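Local coordinates for protein uncharacterized esterase YxiM (Bacillus subtilis, PDB 2O14) that is an uncharacterised esterase of the GDSL lipolytic family, probably hydrolysing ester bonds in substrates that remain unidentified, at residues A[209-214]-A[245-250]; A[253-258]-A[302-307]; A[273-278]-A[313-318]. All blocks are in the same frame, centred on the assembly; numbering follows the deposited sequence.

Overall arrangement
All three contacts lie in the GDSL hydrolase region, around the parallel sheet where strands 233-237, 271-275 and 311-313 are neighbours. Contact 1 closes before the others open; contacts 2 and 3 alternate their segments through helix 251-266, strand 271-275, helix 298-307 and strand 311-313. Centres of contacts 1 and 2 are 15 Å apart, joined by the Arg213-Glu253 salt bridge; those of contacts 2 and 3 are 14 Å apart, with Leu304 packed on Leu274 and Leu302 on Thr276 and Asp314. Contacts 1 and 3, centres 19 Å and nearest atoms about 9 Å apart, do not touch, yet the side chains of Ile211 and Gln278 lie about 10 and 9 Å from that of the presumed nucleophile Ser171.

Contact 1 of 3, residues A[209-214]-A[245-250]; sequences GQIARG and PKHKES
Ile211 faces His247 and Arg213 faces Glu249 where a loop running into helix 212-217 passes a 3-10 turn and the loop after it, the CA atoms of Arg213 and Glu249 lying 8.0 Å apart. The branched Ile211 presses its CG2 methyl over one face of the His247 imidazole, 3.8 Å from the ring centroid, in a CH-pi contact; Lys246 CG lies over the opposite face. At the ring edge and in its plane, a water joins His247 NE2 to Gly209 O, 2.9 Å from each. Gly209 has a positive phi, a conformation that glycine adopts easily. Arginine has the length to leave the helix start and reach the neighbouring loop: NH1 and NH2 of Arg213 both approach His247 O end-on, at 3.0 Å from NH1, with that oxygen only 2° out of the guanidinium plane. Its NE serves a second partner, Glu253, in a salt bridge. Glu249 slides past Arg213 in the opposite direction. With CG anti to its backbone N (chi1 177°), its extended chain delivers OE1 to Arg213 N at 3.2 Å, joining the loop to an amide in the first turn of the helix. Glu249 OE2 lies close to Asp242 OD2, the oxygen that also accepts from Ala212 N. Gly209 N makes a weak hydrogen bond to the presumed nucleophile Ser171, and Asn241 ND2 one to Gln210 O, a layout consistent with the glycine and asparagine blocks that form the oxyanion hole of SGNH hydrolases.

Contact 2 of 3, residues A[253-258]-A[302-307]; sequences EFKEVM and LALAEE
Lys255 and Met258 meet Leu304 and Glu307 in a helix-helix packing contact between two successive connections of the Rossmann-like alpha/beta/alpha fold of SGNH hydrolases. Helix 251-266 leads into strand 271-275 and helix 298-307 follows it, making the helices neighbours beside the parallel sheet. Their segments run 10.6 Å apart at closest approach, inclined by 35°. Leucine suits this place because its forked end lets two methyls reach two residues of the other helix: Leu304 turns CD1 to Met258, present as selenomethionine, and CD2 to Lys255 O and CG, while CB packs on Leu274 of the adjacent strand. Lys255 combines an apolar stem with a charged tip, suiting the edge where leucine gives way to solvent. The stem slides past Leu304 in the opposite direction, Lys255 CG lying 3.9 Å from Leu304 CG, and a bend at chi4 (56°) sets NZ near Glu307. There Lys255 NZ forms a 3.2 Å salt bridge with Glu307 OE2 from above the carboxylate plane, 45° out of it. Lys255 NZ passes 3.1 Å from Ala303 CB, where a small side chain fits. Glu307 OE1 pairs with Arg259, so two cations share the carboxylate. On the buried side the fit is tight, Met258 CB lying 3.4 Å from Leu304 CD1.

Contact 3 of 3, residues A[273-278]-A[313-318]; sequences ILSTPQ and IDLNVL
The carboxylate of Asp314 is the flat group facing Thr276: the threonine hydroxyl, OG1, meets OD1 on its anti side, 31° out of the carboxylate plane, while OD2 at the other corner makes a salt bridge with Arg298. Among the side chains on the sheet, Ser275 and Ile313 project to the same face, paired in a parallel bridge with CA atoms 4.8 Å apart. Ile313 N donates to Leu274 O at 2.9 Å, and Thr276 N returns a bond to Ile313 O at 3.2 Å, so edge strand 311-313 is stitched to strand 271-275. Ser275 CA adds a C-H...O contact to Ile313 O. The beta-branched Ile273 and Ile313, well suited to strands, touch through CG2 and CG1 at 3.7 Å. Ser275 is small enough to sit beside Leu315, whose CB comes 3.5 Å from Ser275 OG, and its hydroxyl is taken up by Gln237 of the neighbouring strand.

Just past the bridge, segment 313-318 makes an inverse gamma turn centred on Asp314, the N-cap residue of helix 315-326. Thr276 works across this turn. Thr276 OG1 lies between the backbone N and the carbonyl carbon (chi1 55°), where it donates to Asp314 OD1 at 2.7 Å and accepts from Asn316 N at 2.9 Å, the latter with an N-H...O angle of 163°. Threonine fits because one hydroxyl can do both, and its CG2 methyl meets Leu302.

One buried hydroxyl thus answers both an acid and an amide in the first turn of the helix, and the Asp314 negative charge, balanced by Arg298, would also be favourably placed near the helix start. The chemistry is consistent with a well-defined strand-to-helix junction leading to Gln278, whose side chain is about 8 Å from that of presumed active-site residue His342.

Contact 1 of 3, residues A[209-214]-A[245-250]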
loop_
_atom_site.group_PDB
_atom_site.type_symbol
_atom_site.label_atom_id
_atom_site.label_comp_id
_atom_site.label_asym_id
_atom_site.label_seq_id
_atom_site.Cartn_x
_atom_site.Cartn_y
_atom_site.Cartn_z
ATOM N N GLY A 209 3.144 -8.042 -8.564
ATOM C CA GLY A 209 3.643 -8.057 -9.930
ATOM C C GLY A 209 4.162 -6.742 -10.487
ATOM O O GLY A 209 4.395 -6.633 -11.690
ATOM N N GLN A 210 4.375 -5.752 -9.625
ATOM C CA GLN A 210 4.845 -4.448 -10.084
ATOM C C GLN A 210 6.344 -4.369 -10.368
ATOM O O GLN A 210 7.156 -5.079 -9.764
ATOM C CB GLN A 210 4.462 -3.361 -9.073
ATOM C CG GLN A 210 4.654 -1.938 -9.602
ATOM C CD GLN A 210 3.844 -1.675 -10.858
ATOM O OE1 GLN A 210 2.785 -1.033 -10.822
ATOM N NE2 GLN A 210 4.326 -2.192 -11.980
ATOM N N ILE A 211 6.687 -3.497 -11.310
ATOM C CA ILE A 211 8.066 -3.250 -11.720
ATOM C C ILE A 211 8.310 -1.755 -11.506
ATOM O O ILE A 211 7.376 -1.013 -11.200
ATOM C CB ILE A 211 8.269 -3.591 -13.219
ATOM C CG1 ILE A 211 7.281 -2.789 -14.069
ATOM C CG2 ILE A 211 8.056 -5.096 -13.458
ATOM C CD1 ILE A 211 7.454 -2.992 -15.572
ATOM N N ALA A 212 9.549 -1.309 -11.678
ATOM C CA ALA A 212 9.888 0.099 -11.490
ATOM C C ALA A 212 9.122 1.047 -12.417
ATOM O O ALA A 212 8.589 2.067 -11.972
ATOM C CB ALA A 212 11.397 0.305 -11.679
ATOM N N ARG A 213 9.081 0.720 -13.706
ATOM C CA ARG A 213 8.399 1.570 -14.680
ATOM C C ARG A 213 6.941 1.788 -14.280
ATOM O O ARG A 213 6.463 2.921 -14.257
ATOM C CB ARG A 213 8.460 0.939 -16.076
ATOM C CG ARG A 213 8.032 1.864 -17.206
ATOM C CD ARG A 213 7.749 1.071 -18.465
ATOM N NE ARG A 213 8.921 0.364 -18.980
ATOM C CZ ARG A 213 8.913 -0.911 -19.362
ATOM N NH1 ARG A 213 10.016 -1.476 -19.836
ATOM N NH2 ARG A 213 7.806 -1.635 -19.244
ATOM N N GLY A 214 6.247 0.698 -13.965
ATOM C CA GLY A 214 4.851 0.785 -13.569
ATOM C C GLY A 214 4.626 1.567 -12.284
ATOM O O GLY A 214 3.719 2.391 -12.202
ATOM N N PRO A 245 11.376 -10.970 -18.826
ATOM C CA PRO A 245 11.500 -10.470 -20.201
ATOM C C PRO A 245 10.249 -9.822 -20.799
ATOM O O PRO A 245 10.360 -8.897 -21.602
ATOM C CB PRO A 245 11.909 -11.717 -20.993
ATOM C CG PRO A 245 12.610 -12.562 -19.975
ATOM C CD PRO A 245 11.742 -12.395 -18.753
ATOM N N LYS A 246 9.067 -10.302 -20.423
ATOM C CA LYS A 246 7.836 -9.753 -20.990
ATOM C C LYS A 246 7.670 -8.240 -20.821
ATOM O O LYS A 246 7.029 -7.594 -21.648
ATOM C CB LYS A 246 6.608 -10.471 -20.421
ATOM C CG LYS A 246 6.315 -10.188 -18.959
ATOM C CD LYS A 246 4.994 -10.829 -18.567
ATOM C CE LYS A 246 4.614 -10.526 -17.128
ATOM N NZ LYS A 246 3.286 -11.117 -16.790
ATOM N N HIS A 247 8.248 -7.680 -19.763
ATOM C CA HIS A 247 8.153 -6.244 -19.506
ATOM C C HIS A 247 9.150 -5.476 -20.364
ATOM O O HIS A 247 9.061 -4.255 -20.494
ATOM C CB HIS A 247 8.431 -5.936 -18.027
ATOM C CG HIS A 247 7.518 -6.646 -17.077
ATOM N ND1 HIS A 247 6.150 -6.472 -17.087
ATOM C CD2 HIS A 247 7.776 -7.534 -16.088
ATOM C CE1 HIS A 247 5.606 -7.223 -16.147
ATOM N NE2 HIS A 247 6.571 -7.877 -15.525
ATOM N N LYS A 248 10.104 -6.200 -20.940
ATOM C CA LYS A 248 11.128 -5.598 -21.784
ATOM C C LYS A 248 11.767 -4.405 -21.080
ATOM O O LYS A 248 11.926 -3.336 -21.659
ATOM C CB LYS A 248 10.510 -5.174 -23.123
ATOM C CG LYS A 248 9.819 -6.335 -23.842
ATOM C CD LYS A 248 9.033 -5.887 -25.065
ATOM C CE LYS A 248 9.941 -5.594 -26.244
ATOM N NZ LYS A 248 10.705 -6.806 -26.660
ATOM N N GLU A 249 12.116 -4.599 -19.810
ATOM C CA GLU A 249 12.745 -3.546 -19.021
ATOM C C GLU A 249 14.157 -3.984 -18.656
ATOM O O GLU A 249 14.354 -4.719 -17.686
ATOM C CB GLU A 249 11.941 -3.272 -17.747
ATOM C CG GLU A 249 12.587 -2.231 -16.846
ATOM C CD GLU A 249 11.928 -2.133 -15.482
ATOM O OE1 GLU A 249 10.945 -1.374 -15.334
ATOM O OE2 GLU A 249 12.391 -2.829 -14.559
ATOM N N SER A 250 15.132 -3.533 -19.443
ATOM C CA SER A 250 16.528 -3.891 -19.225
ATOM C C SER A 250 17.005 -3.401 -17.871
ATOM O O SER A 250 16.349 -2.574 -17.230
ATOM C CB SER A 250 17.415 -3.276 -20.309
ATOM O OG SER A 250 17.551 -1.876 -20.109
HETATM O O HOH W 1 4.730 -8.806 -13.528
#

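Contact 2 of 3, residues A[253-258]-A[302-307]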
loop_
_atom_site.group_PDB
_atom_site.type_symbol
_atom_site.label_atom_id
_atom_site.label_comp_id
_atom_site.label_asym_id
_atom_site.label_seq_id
_atom_site.Cartn_x
_atom_site.Cartn_y
_atom_site.Cartn_z
ATOM N N GLU A 253 17.369 0.273 -18.077
ATOM C CA GLU A 253 16.136 1.044 -17.933
ATOM C C GLU A 253 15.736 1.037 -16.465
ATOM O O GLU A 253 15.392 2.069 -15.893
ATOM C CB GLU A 253 14.999 0.445 -18.768
ATOM C CG GLU A 253 13.878 1.449 -19.059
ATOM C CD GLU A 253 12.571 0.799 -19.499
ATOM O OE1 GLU A 253 12.617 -0.199 -20.252
ATOM O OE2 GLU A 253 11.493 1.301 -19.096
ATOM N N PHE A 254 15.781 -0.143 -15.864
ATOM C CA PHE A 254 15.441 -0.304 -14.460
ATOM C C PHE A 254 16.187 0.728 -13.621
ATOM O O PHE A 254 15.586 1.470 -12.842
ATOM C CB PHE A 254 15.821 -1.712 -14.004
ATOM C CG PHE A 254 15.813 -1.888 -12.519
ATOM C CD1 PHE A 254 14.611 -1.997 -11.823
ATOM C CD2 PHE A 254 17.014 -1.949 -11.810
ATOM C CE1 PHE A 254 14.600 -2.168 -10.439
ATOM C CE2 PHE A 254 17.018 -2.120 -10.423
ATOM C CZ PHE A 254 15.807 -2.231 -9.734
ATOM N N LYS A 255 17.503 0.770 -13.802
ATOM C CA LYS A 255 18.371 1.683 -13.068
ATOM C C LYS A 255 17.997 3.150 -13.305
ATOM O O LYS A 255 18.000 3.950 -12.369
ATOM C CB LYS A 255 19.824 1.417 -13.472
ATOM C CG LYS A 255 20.886 2.051 -12.597
ATOM C CD LYS A 255 22.268 1.552 -13.018
ATOM C CE LYS A 255 23.389 2.313 -12.328
ATOM N NZ LYS A 255 23.260 2.253 -10.854
ATOM N N GLU A 256 17.672 3.494 -14.551
ATOM C CA GLU A 256 17.290 4.864 -14.916
ATOM C C GLU A 256 15.984 5.306 -14.255
ATOM O O GLU A 256 15.891 6.410 -13.722
ATOM C CB GLU A 256 17.105 4.987 -16.425
ATOM C CG GLU A 256 18.336 4.762 -17.271
ATOM C CD GLU A 256 17.995 4.728 -18.757
ATOM O OE1 GLU A 256 17.302 5.661 -19.230
ATOM O OE2 GLU A 256 18.414 3.775 -19.452
ATOM N N VAL A 257 14.973 4.445 -14.331
ATOM C CA VAL A 257 13.666 4.725 -13.751
ATOM C C VAL A 257 13.783 4.855 -12.242
ATOM O O VAL A 257 13.217 5.771 -11.637
ATOM C CB VAL A 257 12.664 3.599 -14.070
ATOM C CG1 VAL A 257 11.362 3.828 -13.308
ATOM C CG2 VAL A 257 12.407 3.549 -15.565
HETATM N N MSE A 258 14.514 3.922 -11.644
HETATM C CA MSE A 258 14.729 3.916 -10.203
HETATM C C MSE A 258 15.411 5.209 -9.775
HETATM O O MSE A 258 15.026 5.816 -8.779
HETATM C CB MSE A 258 15.595 2.717 -9.811
HETATM C CG MSE A 258 14.897 1.375 -9.956
HETATM SE SE MSE A 258 13.668 1.026 -8.489
HETATM C CE MSE A 258 14.988 0.478 -7.167
ATOM N N LEU A 302 22.565 -1.680 -5.659
ATOM C CA LEU A 302 23.723 -1.312 -4.843
ATOM C C LEU A 302 24.354 -0.040 -5.408
ATOM O O LEU A 302 24.655 0.900 -4.674
ATOM C CB LEU A 302 24.760 -2.440 -4.839
ATOM C CG LEU A 302 24.290 -3.810 -4.339
ATOM C CD1 LEU A 302 25.388 -4.835 -4.562
ATOM C CD2 LEU A 302 23.917 -3.729 -2.866
ATOM N N ALA A 303 24.543 -0.021 -6.723
ATOM C CA ALA A 303 25.136 1.128 -7.395
ATOM C C ALA A 303 24.323 2.403 -7.171
ATOM O O ALA A 303 24.881 3.460 -6.865
ATOM C CB ALA A 303 25.261 0.843 -8.886
ATOM N N LEU A 304 23.005 2.300 -7.324
ATOM C CA LEU A 304 22.115 3.441 -7.134
ATOM C C LEU A 304 22.204 4.024 -5.729
ATOM O O LEU A 304 22.121 5.237 -5.549
ATOM C CB LEU A 304 20.666 3.037 -7.422
ATOM C CG LEU A 304 20.228 2.993 -8.887
ATOM C CD1 LEU A 304 18.905 2.244 -9.016
ATOM C CD2 LEU A 304 20.102 4.414 -9.412
ATOM N N ALA A 305 22.368 3.161 -4.732
ATOM C CA ALA A 305 22.457 3.627 -3.352
ATOM C C ALA A 305 23.671 4.535 -3.157
ATOM O O ALA A 305 23.604 5.543 -2.450
ATOM C CB ALA A 305 22.532 2.436 -2.411
ATOM N N GLU A 306 24.776 4.171 -3.801
ATOM C CA GLU A 306 26.023 4.924 -3.713
ATOM C C GLU A 306 25.979 6.179 -4.575
ATOM O O GLU A 306 26.347 7.264 -4.126
ATOM C CB GLU A 306 27.188 4.038 -4.157
ATOM C CG GLU A 306 27.254 2.715 -3.409
ATOM C CD GLU A 306 28.225 1.731 -4.034
ATOM O OE1 GLU A 306 28.044 1.392 -5.226
ATOM O OE2 GLU A 306 29.166 1.292 -3.332
ATOM N N GLU A 307 25.520 6.018 -5.811
ATOM C CA GLU A 307 25.419 7.121 -6.762
ATOM C C GLU A 307 24.433 8.215 -6.350
ATOM O O GLU A 307 24.721 9.406 -6.503
ATOM C CB GLU A 307 25.021 6.580 -8.133
ATOM C CG GLU A 307 26.093 5.757 -8.813
ATOM C CD GLU A 307 25.558 5.016 -10.019
ATOM O OE1 GLU A 307 24.735 5.599 -10.752
ATOM O OE2 GLU A 307 25.966 3.858 -10.240
#

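Contact 3 of 3, residues A[273-278]-A[313-318]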
loop_
_atom_site.group_PDB
_atom_site.type_symbol
_atom_site.label_atom_id
_atom_site.label_comp_id
_atom_site.label_asym_id
_atom_site.label_seq_id
_atom_site.Cartn_x
_atom_site.Cartn_y
_atom_site.Cartn_z
ATOM N N ILE A 273 15.199 4.775 1.259
ATOM C CA ILE A 273 15.848 3.561 1.737
ATOM C C ILE A 273 15.598 2.473 0.695
ATOM O O ILE A 273 14.470 1.991 0.558
ATOM C CB ILE A 273 15.257 3.070 3.080
ATOM C CG1 ILE A 273 15.427 4.141 4.162
ATOM C CG2 ILE A 273 15.945 1.774 3.502
ATOM C CD1 ILE A 273 14.656 3.846 5.422
ATOM N N LEU A 274 16.641 2.100 -0.042
ATOM C CA LEU A 274 16.513 1.060 -1.059
ATOM C C LEU A 274 16.783 -0.307 -0.441
ATOM O O LEU A 274 17.619 -0.437 0.453
ATOM C CB LEU A 274 17.503 1.296 -2.200
ATOM C CG LEU A 274 17.369 2.585 -3.013
ATOM C CD1 LEU A 274 18.479 2.629 -4.042
ATOM C CD2 LEU A 274 16.001 2.649 -3.693
ATOM N N SER A 275 16.074 -1.325 -0.922
ATOM C CA SER A 275 16.252 -2.679 -0.416
ATOM C C SER A 275 16.464 -3.680 -1.541
ATOM O O SER A 275 15.757 -3.654 -2.547
ATOM C CB SER A 275 15.030 -3.096 0.405
ATOM O OG SER A 275 15.127 -4.450 0.822
ATOM N N THR A 276 17.449 -4.557 -1.379
ATOM C CA THR A 276 17.708 -5.585 -2.379
ATOM C C THR A 276 16.732 -6.711 -2.056
ATOM O O THR A 276 16.736 -7.246 -0.949
ATOM C CB THR A 276 19.162 -6.107 -2.293
ATOM O OG1 THR A 276 19.432 -6.559 -0.960
ATOM C CG2 THR A 276 20.145 -4.995 -2.663
ATOM N N PRO A 277 15.858 -7.068 -3.008
ATOM C CA PRO A 277 14.903 -8.141 -2.720
ATOM C C PRO A 277 15.533 -9.503 -2.430
ATOM O O PRO A 277 16.506 -9.904 -3.076
ATOM C CB PRO A 277 13.995 -8.147 -3.955
ATOM C CG PRO A 277 14.861 -7.585 -5.039
ATOM C CD PRO A 277 15.631 -6.491 -4.346
ATOM N N GLN A 278 14.986 -10.201 -1.440
ATOM C CA GLN A 278 15.493 -11.521 -1.087
ATOM C C GLN A 278 15.279 -12.473 -2.256
ATOM O O GLN A 278 14.504 -12.175 -3.172
ATOM C CB GLN A 278 14.796 -12.052 0.163
ATOM C CG GLN A 278 13.530 -11.325 0.549
ATOM C CD GLN A 278 12.440 -11.456 -0.481
ATOM O OE1 GLN A 278 12.124 -12.559 -0.924
ATOM N NE2 GLN A 278 11.847 -10.334 -0.863
ATOM N N ILE A 313 19.421 -1.268 2.593
ATOM C CA ILE A 313 19.222 -2.467 3.394
ATOM C C ILE A 313 19.468 -3.594 2.405
ATOM O O ILE A 313 18.689 -3.774 1.467
ATOM C CB ILE A 313 17.773 -2.600 3.910
ATOM C CG1 ILE A 313 17.389 -1.383 4.752
ATOM C CG2 ILE A 313 17.636 -3.869 4.740
ATOM C CD1 ILE A 313 18.203 -1.226 6.010
ATOM N N ASP A 314 20.555 -4.336 2.589
ATOM C CA ASP A 314 20.861 -5.436 1.678
ATOM C C ASP A 314 20.109 -6.667 2.156
ATOM O O ASP A 314 20.713 -7.675 2.532
ATOM C CB ASP A 314 22.364 -5.727 1.664
ATOM C CG ASP A 314 22.823 -6.343 0.359
ATOM O OD1 ASP A 314 22.008 -7.017 -0.310
ATOM O OD2 ASP A 314 24.006 -6.162 0.005
ATOM N N LEU A 315 18.784 -6.581 2.138
ATOM C CA LEU A 315 17.947 -7.680 2.595
ATOM C C LEU A 315 18.260 -8.990 1.875
ATOM O O LEU A 315 18.043 -10.072 2.420
ATOM C CB LEU A 315 16.474 -7.313 2.417
ATOM C CG LEU A 315 15.458 -8.113 3.232
ATOM C CD1 LEU A 315 15.852 -8.096 4.702
ATOM C CD2 LEU A 315 14.069 -7.506 3.037
ATOM N N ASN A 316 18.774 -8.895 0.653
ATOM C CA ASN A 316 19.120 -10.086 -0.114
ATOM C C ASN A 316 20.136 -10.925 0.671
ATOM O O ASN A 316 19.956 -12.132 0.864
ATOM C CB ASN A 316 19.725 -9.686 -1.463
ATOM C CG ASN A 316 20.013 -10.886 -2.357
ATOM O OD1 ASN A 316 19.147 -11.350 -3.106
ATOM N ND2 ASN A 316 21.234 -11.397 -2.277
ATOM N N VAL A 317 21.202 -10.268 1.121
ATOM C CA VAL A 317 22.256 -10.935 1.872
ATOM C C VAL A 317 21.849 -11.230 3.314
ATOM O O VAL A 317 22.077 -12.334 3.817
ATOM C CB VAL A 317 23.542 -10.091 1.878
ATOM C CG1 VAL A 317 24.621 -10.787 2.711
ATOM C CG2 VAL A 317 24.018 -9.876 0.448
ATOM N N LEU A 318 21.251 -10.250 3.979
ATOM C CA LEU A 318 20.829 -10.444 5.358
ATOM C C LEU A 318 19.836 -11.595 5.461
ATOM O O LEU A 318 19.939 -12.425 6.361
ATOM C CB LEU A 318 20.210 -9.159 5.921
ATOM C CG LEU A 318 21.150 -7.953 6.035
ATOM C CD1 LEU A 318 20.360 -6.704 6.423
ATOM C CD2 LEU A 318 22.228 -8.244 7.070
#